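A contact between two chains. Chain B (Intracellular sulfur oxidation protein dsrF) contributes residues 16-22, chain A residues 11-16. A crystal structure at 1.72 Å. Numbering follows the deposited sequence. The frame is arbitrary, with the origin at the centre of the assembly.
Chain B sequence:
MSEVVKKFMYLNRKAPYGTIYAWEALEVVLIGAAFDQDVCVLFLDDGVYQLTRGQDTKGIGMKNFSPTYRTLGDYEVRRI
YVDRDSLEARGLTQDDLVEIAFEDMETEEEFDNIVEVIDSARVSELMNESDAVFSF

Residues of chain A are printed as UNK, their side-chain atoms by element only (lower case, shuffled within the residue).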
# COMPACT_ATOMS: atom_id res chain seq x y z
N PRO B 16 5.24 10.86 6.30
CA PRO B 16 5.35 10.14 7.57
C PRO B 16 3.99 9.82 8.20
O PRO B 16 2.98 10.43 7.86
CB PRO B 16 6.17 11.11 8.43
CG PRO B 16 5.67 12.43 7.97
CD PRO B 16 5.64 12.27 6.46
N TYR B 17 4.00 8.82 9.09
CA TYR B 17 2.83 8.37 9.84
C TYR B 17 1.74 7.58 9.12
O TYR B 17 1.22 6.62 9.68
CB TYR B 17 2.22 9.56 10.58
CG TYR B 17 3.22 10.25 11.47
CD1 TYR B 17 3.67 11.54 11.17
CD2 TYR B 17 3.77 9.60 12.57
CE1 TYR B 17 4.64 12.16 11.95
CE2 TYR B 17 4.74 10.21 13.36
CZ TYR B 17 5.17 11.49 13.04
OH TYR B 17 6.16 12.09 13.79
N GLY B 18 1.39 7.98 7.91
CA GLY B 18 0.36 7.26 7.17
C GLY B 18 0.81 5.83 6.92
O GLY B 18 -0.00 4.90 6.86
N THR B 19 2.12 5.67 6.77
CA THR B 19 2.74 4.36 6.57
C THR B 19 4.01 4.35 7.41
O THR B 19 4.47 5.39 7.89
CB THR B 19 3.12 4.11 5.10
OG1 THR B 19 3.95 5.17 4.62
CG2 THR B 19 1.88 3.98 4.23
N ILE B 20 4.60 3.18 7.58
CA ILE B 20 5.79 3.07 8.40
C ILE B 20 7.08 3.31 7.61
O ILE B 20 8.15 3.41 8.21
CB ILE B 20 5.86 1.67 9.07
CG1 ILE B 20 6.84 1.69 10.24
CG2 ILE B 20 6.26 0.62 8.04
CD1 ILE B 20 6.83 0.43 11.07
N TYR B 21 6.98 3.42 6.29
CA TYR B 21 8.17 3.61 5.46
C TYR B 21 9.14 4.70 5.90
O TYR B 21 10.35 4.51 5.85
CB TYR B 21 7.76 3.82 4.00
CG TYR B 21 6.92 2.69 3.45
CD1 TYR B 21 5.56 2.86 3.19
CD2 TYR B 21 7.48 1.43 3.23
CE1 TYR B 21 4.77 1.81 2.73
CE2 TYR B 21 6.70 0.36 2.77
CZ TYR B 21 5.34 0.56 2.52
OH TYR B 21 4.56 -0.48 2.08
N ALA B 22 8.62 5.85 6.34
CA ALA B 22 9.49 6.94 6.77
C ALA B 22 10.34 6.53 7.97
O ALA B 22 11.56 6.73 7.99
CB ALA B 22 8.66 8.17 7.11
N UNK A 11 -0.82 -4.12 11.24
CA UNK A 11 -0.37 -3.15 12.23
C UNK A 11 0.97 -2.51 11.86
O UNK A 11 1.84 -3.16 11.28
c UNK A 11 -0.76 -5.50 11.77
c UNK A 11 -0.29 -3.98 13.51
c UNK A 11 0.11 -5.33 12.99
N UNK A 12 1.11 -1.23 12.20
CA UNK A 12 2.32 -0.45 11.96
C UNK A 12 2.62 -0.08 10.51
O UNK A 12 2.93 1.07 10.23
c UNK A 12 2.82 -2.92 15.88
c UNK A 12 2.95 -1.88 16.79
c UNK A 12 3.39 -1.42 14.06
c UNK A 12 3.30 -0.61 16.35
o UNK A 12 2.72 -2.11 18.12
c UNK A 12 3.52 -0.39 14.99
c UNK A 12 3.54 -1.15 12.58
c UNK A 12 3.04 -2.69 14.52
N UNK A 13 2.53 -1.05 9.60
CA UNK A 13 2.82 -0.79 8.19
C UNK A 13 1.96 0.36 7.66
O UNK A 13 2.45 1.21 6.92
o UNK A 13 5.17 -2.53 6.50
c UNK A 13 2.55 -2.04 7.35
c UNK A 13 2.94 -1.90 5.87
n UNK A 13 4.72 -2.41 4.31
c UNK A 13 4.38 -2.31 5.59
N UNK A 14 0.69 0.37 8.03
CA UNK A 14 -0.24 1.41 7.62
C UNK A 14 -0.96 1.96 8.85
O UNK A 14 -1.17 1.23 9.83
c UNK A 14 -1.27 0.86 6.63
c UNK A 14 -0.49 1.15 4.17
c UNK A 14 -0.69 0.45 5.32
n UNK A 14 -0.24 -0.82 5.06
n UNK A 14 0.08 0.29 3.26
c UNK A 14 0.22 -0.89 3.83
N UNK A 15 -1.33 3.23 8.81
CA UNK A 15 -2.00 3.86 9.95
C UNK A 15 -3.44 3.38 10.15
O UNK A 15 -4.04 3.64 11.20
o UNK A 15 -1.92 8.15 9.80
c UNK A 15 -1.99 5.38 9.77
c UNK A 15 -2.43 6.14 11.01
n UNK A 15 -3.08 8.35 11.72
c UNK A 15 -2.46 7.64 10.79
N UNK A 16 -3.98 2.67 9.17
CA UNK A 16 -5.36 2.17 9.22
C UNK A 16 -5.78 1.61 10.58
O UNK A 16 -6.79 2.04 11.14
c UNK A 16 -5.56 1.11 8.14
O HOH W 1 1.76 -0.76 1.20

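Position 11 carries three side-chain carbons, the last of them closing a ring onto the backbone N, and they touch nothing on chain B. That closure is unique to proline, so this is P11(A). The backbone O of P11(A) accepts a weak hydrogen bond, 2.8 Å long, from the backbone N of position 13, so a tight turn follows it.

Position 12 has one carbon, then a six-carbon ring bearing one oxygen. Its CB packs 3.9 Å from CD1 of I20(B), and its backbone O lies 3.2 Å from CB of I20(B). This is tyrosine, Y12(A). Its phi of 71° is positive, and the end of its side chain leads away from chain B, so what chain B meets is the base of the residue.

At position 13 three carbons run in a chain, the third carrying one oxygen and one nitrogen, and that nitrogen lies 3.0 Å from OH of Y21(B). The backbone O accepts a hydrogen bond from N of I20(B) at 3.0 Å and also receives a CA-H...O contact from CA of T19(B) at 3.2 Å. The nitrogen makes this glutamine, Q13(A). CA-to-CB points away, yet chi2 near 90° bends the chain so that its end, with NE2, comes nearer.

Position 14 shows one carbon and a five-membered ring of three carbons and two nitrogens, with a ring carbon 3.7 Å from CG2 of T19(B). This is histidine, H14(A), and the ring carbon is CD2. One water joins the chains here, donating to OH of Y21(B) at 2.9 Å and accepting a weak hydrogen bond from NE2 of H14(A), also at 2.9 Å.

Position 15 again has three carbons ending in one oxygen and one nitrogen. Its CB lies 3.4 Å from O of Y17(B), and its backbone N donates to O of G18(B) at 2.9 Å. It is glutamine, Q15(A), here extended, with chi1 and chi2 both t.

Position 16 has a single side-chain carbon, beyond contact with this stretch, making it alanine, A16(A).

The contact works through its backbones. Two hydrogen bonds, N of I20(B) to O of Q13(A) and N of Q15(A) to O of G18(B), frame a single beta bridge in which CA of T19(B) and CA of H14(A) are 4.3 Å apart. Both chains approach it through a tyrosine with positive phi, each following a proline. Side chains pack around this short link: I20(B) covers the Y12(A) backbone, while Q13(A) and the water reach Y21(B).

Chain A, residues 11-16: PYQHQA
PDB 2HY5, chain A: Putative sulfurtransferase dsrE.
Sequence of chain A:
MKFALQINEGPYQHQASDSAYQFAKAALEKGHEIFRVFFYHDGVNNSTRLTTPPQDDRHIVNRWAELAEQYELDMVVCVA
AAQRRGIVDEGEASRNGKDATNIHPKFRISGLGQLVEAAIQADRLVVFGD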